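Local atomic coordinates of AgaA (Rhizobium radiobacter, PDB entry 6HLX), a protein that binds the opine agropinic acid as the periplasmic solute-binding protein of an ABC transporter, probably delivering it for import into the bacterium. Residues A[451-456]-A[471-476]; A[39-43]-A[466-472]; A[270-275]-A[334-338]. The contacts are given in a common frame with arbitrary orientation. Numbering follows the deposited sequence.

Contact 1. Residues A[451-456]-A[471-476]; sequences WREQNY and FLTFQS. With G9Z (agropinic acid), chain E.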
loop_
_atom_site.group_PDB
_atom_site.type_symbol
_atom_site.label_atom_id
_atom_site.label_comp_id
_atom_site.label_asym_id
_atom_site.label_seq_id
_atom_site.Cartn_x
_atom_site.Cartn_y
_atom_site.Cartn_z
ATOM N N TRP A 451 9.382 -8.833 -9.043
ATOM C CA TRP A 451 7.938 -8.913 -8.786
ATOM C C TRP A 451 7.841 -10.098 -7.823
ATOM O O TRP A 451 8.486 -11.146 -8.056
ATOM C CB TRP A 451 7.155 -9.303 -10.046
ATOM C CG TRP A 451 7.128 -8.246 -11.093
ATOM C CD1 TRP A 451 7.764 -8.274 -12.299
ATOM C CD2 TRP A 451 6.431 -6.990 -11.029
ATOM N NE1 TRP A 451 7.482 -7.125 -13.007
ATOM C CE2 TRP A 451 6.651 -6.329 -12.259
ATOM C CE3 TRP A 451 5.584 -6.391 -10.077
ATOM C CZ2 TRP A 451 6.114 -5.069 -12.538
ATOM C CZ3 TRP A 451 5.016 -5.152 -10.368
ATOM C CH2 TRP A 451 5.292 -4.502 -11.584
ATOM N N ARG A 452 7.058 -9.968 -6.762
ATOM C CA ARG A 452 6.940 -11.091 -5.816
ATOM C C ARG A 452 5.519 -11.651 -5.776
ATOM O O ARG A 452 4.561 -10.947 -6.116
ATOM C CB ARG A 452 7.366 -10.663 -4.392
ATOM C CG ARG A 452 6.391 -9.690 -3.721
ATOM C CD ARG A 452 6.824 -9.309 -2.309
ATOM N NE ARG A 452 5.671 -8.989 -1.464
ATOM C CZ ARG A 452 5.616 -7.962 -0.620
ATOM N NH1 ARG A 452 6.643 -7.125 -0.511
ATOM N NH2 ARG A 452 4.548 -7.779 0.142
ATOM N N GLU A 453 5.374 -12.879 -5.266
ATOM C CA GLU A 453 4.039 -13.440 -5.013
ATOM C C GLU A 453 3.558 -12.874 -3.665
ATOM O O GLU A 453 4.363 -12.667 -2.744
ATOM C CB GLU A 453 4.103 -14.966 -4.892
ATOM C CG GLU A 453 4.438 -15.644 -6.210
ATOM C CD GLU A 453 4.214 -17.141 -6.196
ATOM O OE1 GLU A 453 4.526 -17.792 -7.218
ATOM O OE2 GLU A 453 3.731 -17.668 -5.166
ATOM N N GLN A 454 2.253 -12.642 -3.546
ATOM C CA GLN A 454 1.639 -12.132 -2.316
ATOM C C GLN A 454 0.434 -13.030 -2.110
ATOM O O GLN A 454 -0.558 -12.926 -2.837
ATOM C CB GLN A 454 1.240 -10.657 -2.481
ATOM C CG GLN A 454 0.597 -10.063 -1.207
ATOM C CD GLN A 454 1.578 -9.918 -0.054
ATOM O OE1 GLN A 454 2.791 -9.879 -0.244
ATOM N NE2 GLN A 454 1.068 -9.820 1.164
ATOM N N ASN A 455 0.561 -13.990 -1.189
ATOM C CA ASN A 455 -0.463 -15.011 -1.055
ATOM C C ASN A 455 -1.145 -14.992 0.298
ATOM O O ASN A 455 -0.534 -14.615 1.306
ATOM C CB ASN A 455 0.193 -16.392 -1.268
ATOM C CG ASN A 455 0.897 -16.513 -2.614
ATOM O OD1 ASN A 455 0.417 -16.013 -3.626
ATOM N ND2 ASN A 455 2.047 -17.143 -2.660
ATOM N N TYR A 456 -2.425 -15.394 0.294
ATOM C CA TYR A 456 -3.226 -15.663 1.491
ATOM C C TYR A 456 -3.419 -17.171 1.530
ATOM O O TYR A 456 -3.262 -17.867 0.509
ATOM C CB TYR A 456 -4.639 -15.037 1.398
ATOM C CG TYR A 456 -4.634 -13.544 1.620
ATOM C CD1 TYR A 456 -4.351 -12.665 0.573
ATOM C CD2 TYR A 456 -4.856 -13.004 2.886
ATOM C CE1 TYR A 456 -4.337 -11.287 0.771
ATOM C CE2 TYR A 456 -4.832 -11.625 3.100
ATOM C CZ TYR A 456 -4.564 -10.772 2.035
ATOM O OH TYR A 456 -4.485 -9.413 2.207
ATOM N N PHE A 471 -2.139 -4.853 -8.151
ATOM C CA PHE A 471 -1.822 -3.836 -7.134
ATOM C C PHE A 471 -2.849 -3.713 -6.004
ATOM O O PHE A 471 -2.595 -2.989 -5.034
ATOM C CB PHE A 471 -1.646 -2.460 -7.820
ATOM C CG PHE A 471 -0.323 -2.193 -8.490
ATOM C CD1 PHE A 471 0.757 -3.065 -8.326
ATOM C CD2 PHE A 471 -0.151 -1.072 -9.303
ATOM C CE1 PHE A 471 2.003 -2.783 -8.918
ATOM C CE2 PHE A 471 1.087 -0.803 -9.906
ATOM C CZ PHE A 471 2.157 -1.649 -9.697
ATOM N N LEU A 472 -4.010 -4.372 -6.115
ATOM C CA LEU A 472 -5.040 -4.267 -5.068
ATOM C C LEU A 472 -4.875 -5.291 -3.957
ATOM O O LEU A 472 -5.698 -5.316 -3.025
ATOM C CB LEU A 472 -6.451 -4.391 -5.675
ATOM C CG LEU A 472 -6.837 -3.268 -6.613
ATOM C CD1 LEU A 472 -8.146 -3.548 -7.241
ATOM C CD2 LEU A 472 -6.885 -1.940 -5.872
ATOM N N THR A 473 -3.819 -6.137 -4.016
ATOM C CA THR A 473 -3.687 -7.205 -3.004
ATOM C C THR A 473 -3.688 -6.693 -1.552
ATOM O O THR A 473 -4.298 -7.346 -0.694
ATOM C CB THR A 473 -2.490 -8.129 -3.282
ATOM O OG1 THR A 473 -2.466 -9.190 -2.306
ATOM C CG2 THR A 473 -1.144 -7.385 -3.283
ATOM N N PHE A 474 -3.063 -5.542 -1.268
ATOM C CA PHE A 474 -3.034 -5.035 0.118
ATOM C C PHE A 474 -4.411 -4.548 0.632
ATOM O O PHE A 474 -4.547 -4.257 1.827
ATOM C CB PHE A 474 -1.970 -3.951 0.308
ATOM C CG PHE A 474 -0.523 -4.371 0.142
ATOM C CD1 PHE A 474 -0.156 -5.719 0.162
ATOM C CD2 PHE A 474 0.485 -3.416 0.025
ATOM C CE1 PHE A 474 1.190 -6.100 0.055
ATOM C CE2 PHE A 474 1.831 -3.802 -0.114
ATOM C CZ PHE A 474 2.172 -5.136 -0.099
ATOM N N GLN A 475 -5.401 -4.421 -0.288
ATOM C CA GLN A 475 -6.769 -4.011 0.068
ATOM C C GLN A 475 -7.702 -5.213 0.174
ATOM O O GLN A 475 -8.918 -5.029 0.310
ATOM C CB GLN A 475 -7.328 -3.012 -0.956
ATOM C CG GLN A 475 -6.519 -1.711 -0.986
ATOM C CD GLN A 475 -7.236 -0.648 -1.769
ATOM O OE1 GLN A 475 -8.427 -0.758 -2.024
ATOM N NE2 GLN A 475 -6.514 0.394 -2.161
ATOM N N SER A 476 -7.160 -6.439 0.111
ATOM C CA SER A 476 -7.970 -7.673 0.145
ATOM C C SER A 476 -8.890 -7.786 1.359
ATOM O O SER A 476 -9.928 -8.469 1.276
ATOM C CB SER A 476 -7.093 -8.917 0.038
ATOM O OG SER A 476 -6.393 -8.950 -1.197
HETATM O OAM G9Z E . 2.934 -3.585 5.606
HETATM C CAB G9Z E . 3.923 -4.196 5.177
HETATM C CAC G9Z E . 4.585 -5.195 5.921
HETATM C CB G9Z E . 5.744 -5.711 5.014
HETATM C CA G9Z E . 5.752 -4.779 3.814
HETATM C C G9Z E . 5.733 -5.517 2.587
HETATM O O G9Z E . 4.624 -5.901 2.126
HETATM N N G9Z E . 4.555 -3.901 4.026
HETATM C CAG G9Z E . 4.053 -2.891 3.016
HETATM C CAH G9Z E . 4.878 -1.605 3.095
HETATM O OAP G9Z E . 6.212 -1.948 2.721
HETATM C CAI G9Z E . 4.347 -0.504 2.173
HETATM O OAQ G9Z E . 2.900 -0.465 2.268
HETATM C CAJ G9Z E . 4.876 0.908 2.594
HETATM O OAR G9Z E . 4.345 1.905 1.703
HETATM C CAK G9Z E . 6.411 1.060 2.717
HETATM O OAT G9Z E . 6.719 2.303 3.378
HETATM C CAL G9Z E . 7.130 0.942 1.365
HETATM O OAS G9Z E . 8.561 0.957 1.565
HETATM O OXT G9Z E . 6.839 -5.779 2.040
HETATM O O HOH W 1 -2.011 -8.969 0.654
#
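Arg452 lays its guanidinium beside the rim of the Phe474 ring, NH2 lying 3.6 Å from CZ and close to the ring plane. The same group grips the carboxylate of agropinic acid with two hydrogen bonds, from Arg452 NH1 to OXT (2.9 Å) and from Arg452 NH2 to O (2.7 Å), while Phe474 CZ comes within 3.4 Å of that O atom. Gln454 hydrogen-bonds the arginine: its OE1 accepts from Arg452 NH2 at 2.8 Å and from NE at 3.3 Å, and its CD rests against the Phe474 edge, 3.8 Å from CE1. Residues 451-456 lead from strand 446-451 of one sheet to strand 456-459 of another, a crossing consistent with a hinge segment between the two lobes of a periplasmic binding protein; it is bonded through its backbone to Asn236 and Pro239. Against it lies the 3-10 segment 471-476, in which Ser476 OG donates to Thr473 O at 2.7 Å. A water joins the two segments, accepting from Gln454 NE2 (3.2 Å), donating to Thr473 OG1 (3.0 Å) and bonding Tyr456 OH (3.0 Å); Thr473 OG1 is also bonded to Asn467. Tyr456 OH in addition packs on Ser476 CB at 3.4 Å. At the other end the contact is apolar, with Trp451 CZ3 meeting Phe471 CE1 at 4.1 Å, Phe471 CE1 lying at the edge of the indole.

Contact 2. Residues A[39-43]-A[466-472]; sequences YGIDG and TNMPGFL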
loop_
_atom_site.group_PDB
_atom_site.type_symbol
_atom_site.label_atom_id
_atom_site.label_comp_id
_atom_site.label_asym_id
_atom_site.label_seq_id
_atom_site.Cartn_x
_atom_site.Cartn_y
_atom_site.Cartn_z
ATOM N N TYR A 39 -12.522 0.101 -3.988
ATOM C CA TYR A 39 -12.432 -0.883 -5.061
ATOM C C TYR A 39 -13.257 -2.125 -4.726
ATOM O O TYR A 39 -13.243 -2.586 -3.580
ATOM C CB TYR A 39 -10.966 -1.291 -5.238
ATOM C CG TYR A 39 -10.133 -0.230 -5.926
ATOM C CD1 TYR A 39 -10.276 0.024 -7.289
ATOM C CD2 TYR A 39 -9.184 0.504 -5.221
ATOM C CE1 TYR A 39 -9.468 0.961 -7.937
ATOM C CE2 TYR A 39 -8.383 1.456 -5.856
ATOM C CZ TYR A 39 -8.522 1.673 -7.214
ATOM O OH TYR A 39 -7.710 2.604 -7.822
ATOM N N GLY A 40 -13.919 -2.670 -5.738
ATOM C CA GLY A 40 -14.662 -3.924 -5.680
ATOM C C GLY A 40 -13.675 -5.072 -5.842
ATOM O O GLY A 40 -12.509 -4.849 -6.211
ATOM N N ILE A 41 -14.123 -6.318 -5.563
ATOM C CA ILE A 41 -13.243 -7.490 -5.607
ATOM C C ILE A 41 -12.678 -7.768 -7.009
ATOM O O ILE A 41 -11.669 -8.466 -7.109
ATOM C CB ILE A 41 -13.904 -8.751 -4.982
ATOM C CG1 ILE A 41 -15.127 -9.227 -5.817
ATOM C CG2 ILE A 41 -14.248 -8.499 -3.502
ATOM C CD1 ILE A 41 -15.592 -10.657 -5.521
ATOM N N ASP A 42 -13.332 -7.232 -8.075
ATOM C CA ASP A 42 -12.885 -7.374 -9.467
ATOM C C ASP A 42 -12.003 -6.176 -9.897
ATOM O O ASP A 42 -11.569 -6.107 -11.048
ATOM C CB ASP A 42 -14.105 -7.477 -10.400
ATOM C CG ASP A 42 -15.092 -6.309 -10.329
ATOM O OD1 ASP A 42 -14.872 -5.368 -9.497
ATOM O OD2 ASP A 42 -16.082 -6.329 -11.088
ATOM N N GLY A 43 -11.781 -5.236 -8.983
ATOM C CA GLY A 43 -10.966 -4.060 -9.260
ATOM C C GLY A 43 -11.711 -2.863 -9.813
ATOM O O GLY A 43 -11.098 -1.830 -10.115
ATOM N N THR A 466 -11.240 -12.875 -1.095
ATOM C CA THR A 466 -10.571 -12.664 -2.373
ATOM C C THR A 466 -9.234 -11.982 -2.181
ATOM O O THR A 466 -9.161 -10.916 -1.562
ATOM C CB THR A 466 -11.450 -11.774 -3.297
ATOM O OG1 THR A 466 -12.721 -12.392 -3.472
ATOM C CG2 THR A 466 -10.821 -11.563 -4.691
ATOM N N ASN A 467 -8.196 -12.576 -2.766
ATOM C CA ASN A 467 -6.864 -11.947 -2.819
ATOM C C ASN A 467 -7.012 -11.026 -4.058
ATOM O O ASN A 467 -7.023 -11.508 -5.205
ATOM C CB ASN A 467 -5.766 -12.997 -3.032
ATOM C CG ASN A 467 -4.385 -12.376 -2.933
ATOM O OD1 ASN A 467 -4.236 -11.148 -2.935
ATOM N ND2 ASN A 467 -3.363 -13.212 -2.832
ATOM N N MET A 468 -7.265 -9.732 -3.814
ATOM C CA MET A 468 -7.652 -8.773 -4.857
ATOM C C MET A 468 -6.545 -8.556 -5.899
ATOM O O MET A 468 -5.362 -8.782 -5.617
ATOM C CB MET A 468 -8.219 -7.488 -4.256
ATOM C CG MET A 468 -9.663 -7.751 -3.714
ATOM S SD MET A 468 -10.326 -6.431 -2.665
ATOM C CE MET A 468 -10.199 -5.012 -3.758
ATOM N N PRO A 469 -6.953 -8.298 -7.157
ATOM C CA PRO A 469 -6.003 -8.435 -8.271
ATOM C C PRO A 469 -4.875 -7.413 -8.364
ATOM O O PRO A 469 -5.086 -6.232 -8.102
ATOM C CB PRO A 469 -6.892 -8.406 -9.520
ATOM C CG PRO A 469 -8.143 -7.726 -9.099
ATOM C CD PRO A 469 -8.340 -8.146 -7.654
ATOM N N GLY A 470 -3.702 -7.907 -8.777
ATOM C CA GLY A 470 -2.507 -7.101 -9.034
ATOM C C GLY A 470 -2.179 -6.178 -7.880
ATOM O O GLY A 470 -2.062 -6.637 -6.746
ATOM N N PHE A 471 -2.139 -4.853 -8.151
ATOM C CA PHE A 471 -1.822 -3.836 -7.134
ATOM C C PHE A 471 -2.849 -3.713 -6.004
ATOM O O PHE A 471 -2.595 -2.989 -5.034
ATOM C CB PHE A 471 -1.646 -2.460 -7.820
ATOM C CG PHE A 471 -0.323 -2.193 -8.490
ATOM C CD1 PHE A 471 0.757 -3.065 -8.326
ATOM C CD2 PHE A 471 -0.151 -1.072 -9.303
ATOM C CE1 PHE A 471 2.003 -2.783 -8.918
ATOM C CE2 PHE A 471 1.087 -0.803 -9.906
ATOM C CZ PHE A 471 2.157 -1.649 -9.697
ATOM N N LEU A 472 -4.010 -4.372 -6.115
ATOM C CA LEU A 472 -5.040 -4.267 -5.068
ATOM C C LEU A 472 -4.875 -5.291 -3.957
ATOM O O LEU A 472 -5.698 -5.316 -3.025
ATOM C CB LEU A 472 -6.451 -4.391 -5.675
ATOM C CG LEU A 472 -6.837 -3.268 -6.613
ATOM C CD1 LEU A 472 -8.146 -3.548 -7.241
ATOM C CD2 LEU A 472 -6.885 -1.940 -5.872
#
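The tip of the beta hairpin formed by strands 37-39 and 45-55, a type I turn from Gly40 to Gly43 closed by Gly43 N to Gly40 O at 2.9 Å, rests on the loop 466-472 from near the far end of the chain. Thr466 begins the contact, OG1 lying 3.9 Å from Ile41 CD1. Asn467 turns away from the hairpin, and its ND2 bonds Gln454 O and Leu234 O. Met468 then reaches into the turn: its terminal methyl CE lies 3.4 Å from Gly40 O and 4.1 Å from Tyr39 CB. Pro469 presents the edge of its ring to the turn, with CD 3.4 Å from Ile41 O and CG 4.2 Å from Asp42 C. At Gly470 the backbone takes a positive phi of 51°, and the chain swings into a 3-10 turn in which Leu472 N bonds Pro469 O at 2.9 Å. This returns Leu472 to the hairpin. One methyl, Leu472 CD1, packs at 3.5 Å on Gly43 CA; at the backbone angles of Gly43 a beta carbon would be jammed against the carbonyl O of Asp42, so glycine is required. Tyr39, whose hydroxyl is anchored by Asp129 and Thr384, offers its ring face to the other methyl: Leu472 CD2 stands 3.7 Å from the Tyr39 ring centroid, 22° off the normal, in a CH-pi contact.

Contact 3. Residues A[270-275]-A[334-338]; sequences IINTAF and FQQNT. With G9Z (agropinic acid), chain E.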
loop_
_atom_site.group_PDB
_atom_site.type_symbol
_atom_site.label_atom_id
_atom_site.label_comp_id
_atom_site.label_asym_id
_atom_site.label_seq_id
_atom_site.Cartn_x
_atom_site.Cartn_y
_atom_site.Cartn_z
ATOM N N ILE A 270 18.359 -12.260 -4.780
ATOM C CA ILE A 270 17.201 -11.898 -3.948
ATOM C C ILE A 270 16.095 -12.961 -4.068
ATOM O O ILE A 270 15.618 -13.458 -3.050
ATOM C CB ILE A 270 16.680 -10.468 -4.255
ATOM C CG1 ILE A 270 17.751 -9.407 -3.880
ATOM C CG2 ILE A 270 15.348 -10.217 -3.497
ATOM C CD1 ILE A 270 17.452 -8.025 -4.390
ATOM N N ILE A 271 15.702 -13.310 -5.305
ATOM C CA ILE A 271 14.635 -14.296 -5.557
ATOM C C ILE A 271 14.937 -15.637 -4.872
ATOM O O ILE A 271 14.065 -16.179 -4.188
ATOM C CB ILE A 271 14.368 -14.450 -7.085
ATOM C CG1 ILE A 271 13.823 -13.128 -7.685
ATOM C CG2 ILE A 271 13.429 -15.642 -7.388
ATOM C CD1 ILE A 271 13.928 -13.014 -9.209
ATOM N N ASN A 272 16.164 -16.162 -5.058
ATOM C CA ASN A 272 16.552 -17.470 -4.528
ATOM C C ASN A 272 16.796 -17.506 -3.027
ATOM O O ASN A 272 16.512 -18.533 -2.415
ATOM C CB ASN A 272 17.774 -18.045 -5.290
ATOM C CG ASN A 272 17.461 -18.313 -6.747
ATOM O OD1 ASN A 272 16.311 -18.567 -7.116
ATOM N ND2 ASN A 272 18.466 -18.253 -7.619
ATOM N N THR A 273 17.345 -16.430 -2.433
ATOM C CA THR A 273 17.664 -16.450 -0.997
ATOM C C THR A 273 16.585 -15.841 -0.101
ATOM O O THR A 273 16.608 -16.108 1.092
ATOM C CB THR A 273 19.035 -15.810 -0.689
ATOM O OG1 THR A 273 18.948 -14.394 -0.843
ATOM C CG2 THR A 273 20.192 -16.394 -1.528
ATOM N N ALA A 274 15.684 -15.007 -0.647
ATOM C CA ALA A 274 14.635 -14.361 0.151
ATOM C C ALA A 274 13.237 -14.865 -0.171
ATOM O O ALA A 274 12.326 -14.665 0.636
ATOM C CB ALA A 274 14.693 -12.851 -0.049
ATOM N N PHE A 275 13.034 -15.415 -1.384
ATOM C CA PHE A 275 11.698 -15.827 -1.833
ATOM C C PHE A 275 11.605 -17.285 -2.315
ATOM O O PHE A 275 10.669 -17.632 -3.055
ATOM C CB PHE A 275 11.186 -14.860 -2.917
ATOM C CG PHE A 275 11.002 -13.450 -2.411
ATOM C CD1 PHE A 275 12.054 -12.537 -2.453
ATOM C CD2 PHE A 275 9.790 -13.042 -1.861
ATOM C CE1 PHE A 275 11.885 -11.233 -1.966
ATOM C CE2 PHE A 275 9.614 -11.732 -1.409
ATOM C CZ PHE A 275 10.668 -10.841 -1.457
ATOM N N PHE A 334 11.326 -12.219 4.364
ATOM C CA PHE A 334 11.762 -11.792 3.011
ATOM C C PHE A 334 12.434 -10.415 3.019
ATOM O O PHE A 334 13.307 -10.173 2.200
ATOM C CB PHE A 334 10.620 -11.871 1.991
ATOM C CG PHE A 334 9.504 -10.869 2.195
ATOM C CD1 PHE A 334 9.593 -9.587 1.661
ATOM C CD2 PHE A 334 8.359 -11.211 2.921
ATOM C CE1 PHE A 334 8.566 -8.654 1.867
ATOM C CE2 PHE A 334 7.325 -10.281 3.107
ATOM C CZ PHE A 334 7.433 -9.016 2.572
ATOM N N GLN A 335 12.020 -9.512 3.924
ATOM C CA GLN A 335 12.621 -8.172 4.015
ATOM C C GLN A 335 14.047 -8.292 4.568
ATOM O O GLN A 335 15.008 -7.732 4.002
ATOM C CB GLN A 335 11.773 -7.288 4.935
ATOM C CG GLN A 335 10.445 -6.837 4.333
ATOM C CD GLN A 335 10.432 -5.353 4.055
ATOM O OE1 GLN A 335 11.300 -4.591 4.486
ATOM N NE2 GLN A 335 9.423 -4.917 3.330
ATOM N N GLN A 336 14.196 -9.074 5.667
ATOM C CA GLN A 336 15.533 -9.293 6.233
ATOM C C GLN A 336 16.469 -9.946 5.208
ATOM O O GLN A 336 17.599 -9.488 5.033
ATOM C CB GLN A 336 15.450 -10.167 7.486
ATOM C CG GLN A 336 16.844 -10.614 7.956
ATOM C CD GLN A 336 16.778 -11.235 9.311
ATOM O OE1 GLN A 336 16.283 -10.634 10.245
ATOM N NE2 GLN A 336 17.284 -12.443 9.443
ATOM N N ASN A 337 16.007 -11.008 4.525
ATOM C CA ASN A 337 16.863 -11.720 3.562
ATOM C C ASN A 337 17.152 -10.891 2.321
ATOM O O ASN A 337 18.269 -10.974 1.780
ATOM C CB ASN A 337 16.289 -13.098 3.236
ATOM C CG ASN A 337 16.428 -14.033 4.408
ATOM O OD1 ASN A 337 17.443 -14.036 5.117
ATOM N ND2 ASN A 337 15.414 -14.832 4.647
ATOM N N THR A 338 16.188 -10.028 1.907
ATOM C CA THR A 338 16.461 -9.117 0.778
ATOM C C THR A 338 17.573 -8.164 1.223
ATOM O O THR A 338 18.507 -7.902 0.456
ATOM C CB THR A 338 15.185 -8.352 0.361
ATOM O OG1 THR A 338 14.256 -9.288 -0.213
ATOM C CG2 THR A 338 15.482 -7.203 -0.654
HETATM O OAM G9Z E . 2.934 -3.585 5.606
HETATM C CAB G9Z E . 3.923 -4.196 5.177
HETATM C CAC G9Z E . 4.585 -5.195 5.921
HETATM C CB G9Z E . 5.744 -5.711 5.014
HETATM C CA G9Z E . 5.752 -4.779 3.814
HETATM C C G9Z E . 5.733 -5.517 2.587
HETATM O O G9Z E . 4.624 -5.901 2.126
HETATM N N G9Z E . 4.555 -3.901 4.026
HETATM C CAG G9Z E . 4.053 -2.891 3.016
HETATM C CAH G9Z E . 4.878 -1.605 3.095
HETATM O OAP G9Z E . 6.212 -1.948 2.721
HETATM C CAI G9Z E . 4.347 -0.504 2.173
HETATM O OAQ G9Z E . 2.900 -0.465 2.268
HETATM C CAJ G9Z E . 4.876 0.908 2.594
HETATM O OAR G9Z E . 4.345 1.905 1.703
HETATM C CAK G9Z E . 6.411 1.060 2.717
HETATM O OAT G9Z E . 6.719 2.303 3.378
HETATM C CAL G9Z E . 7.130 0.942 1.365
HETATM O OAS G9Z E . 8.561 0.957 1.565
HETATM O OXT G9Z E . 6.839 -5.779 2.040
HETATM O O HOH W 2 19.813 -13.271 1.442
HETATM O O HOH W 3 12.854 -15.062 3.421
#
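Two waters carry the polar links between these helices, which meet only through apolar and mixed contacts otherwise. The first donates to Thr273 OG1 (2.7 Å), itself also hydrogen-bonded to Ala269 O in its own helix, and to Asn337 O (2.8 Å); the second donates to Ala274 O (2.9 Å) and accepts from Asn337 ND2 (2.8 Å). The axes of segments 270-274 and 334-338 approach to 9.0 Å and cross at 127°, close enough for Ala274 CB to touch Asn337 CB at 3.7 Å and Thr338 OG1 at 3.6 Å. Phe275, just past the helix end, receives Phe334 CB over its ring face, 3.9 Å from the centroid, a CH-pi contact; Phe275 CZ also meets Phe334 CD1 at 3.5 Å. One turn of helix 333-347 thus serves two purposes, since Gln335 NE2 donates to agropinic acid OXT at 3.0 Å and Phe334 CZ lies 3.3 Å from that oxygen. Thr338 OG1 donates to Phe334 O (2.7 Å) within its own helix, so the oxygen meets Ile270, Ala274 and Phe275 by van der Waals contact.

In the fold
Along the chain, contact 3 falls inside the long loop that contact 2 closes, and comes before contact 1; contacts 1 and 2 alternate their segments and share Phe471 and Leu472. Their centres are 9 Å apart, and Asn467 binds both Thr473 and Gln454, so the 466-476 region links the hairpin tip to the crossing between sheets. Contact 3 lies about 17 Å from contact 1 and 25 Å from contact 2, centre to centre, beside the six-stranded sheet containing strands 240-245 and 446-451. Arg452 packs on Phe334 and Phe275, and contacts 1 and 3 both supply donors to the ligand carboxylate, whereas contact 2 lies away from the pocket.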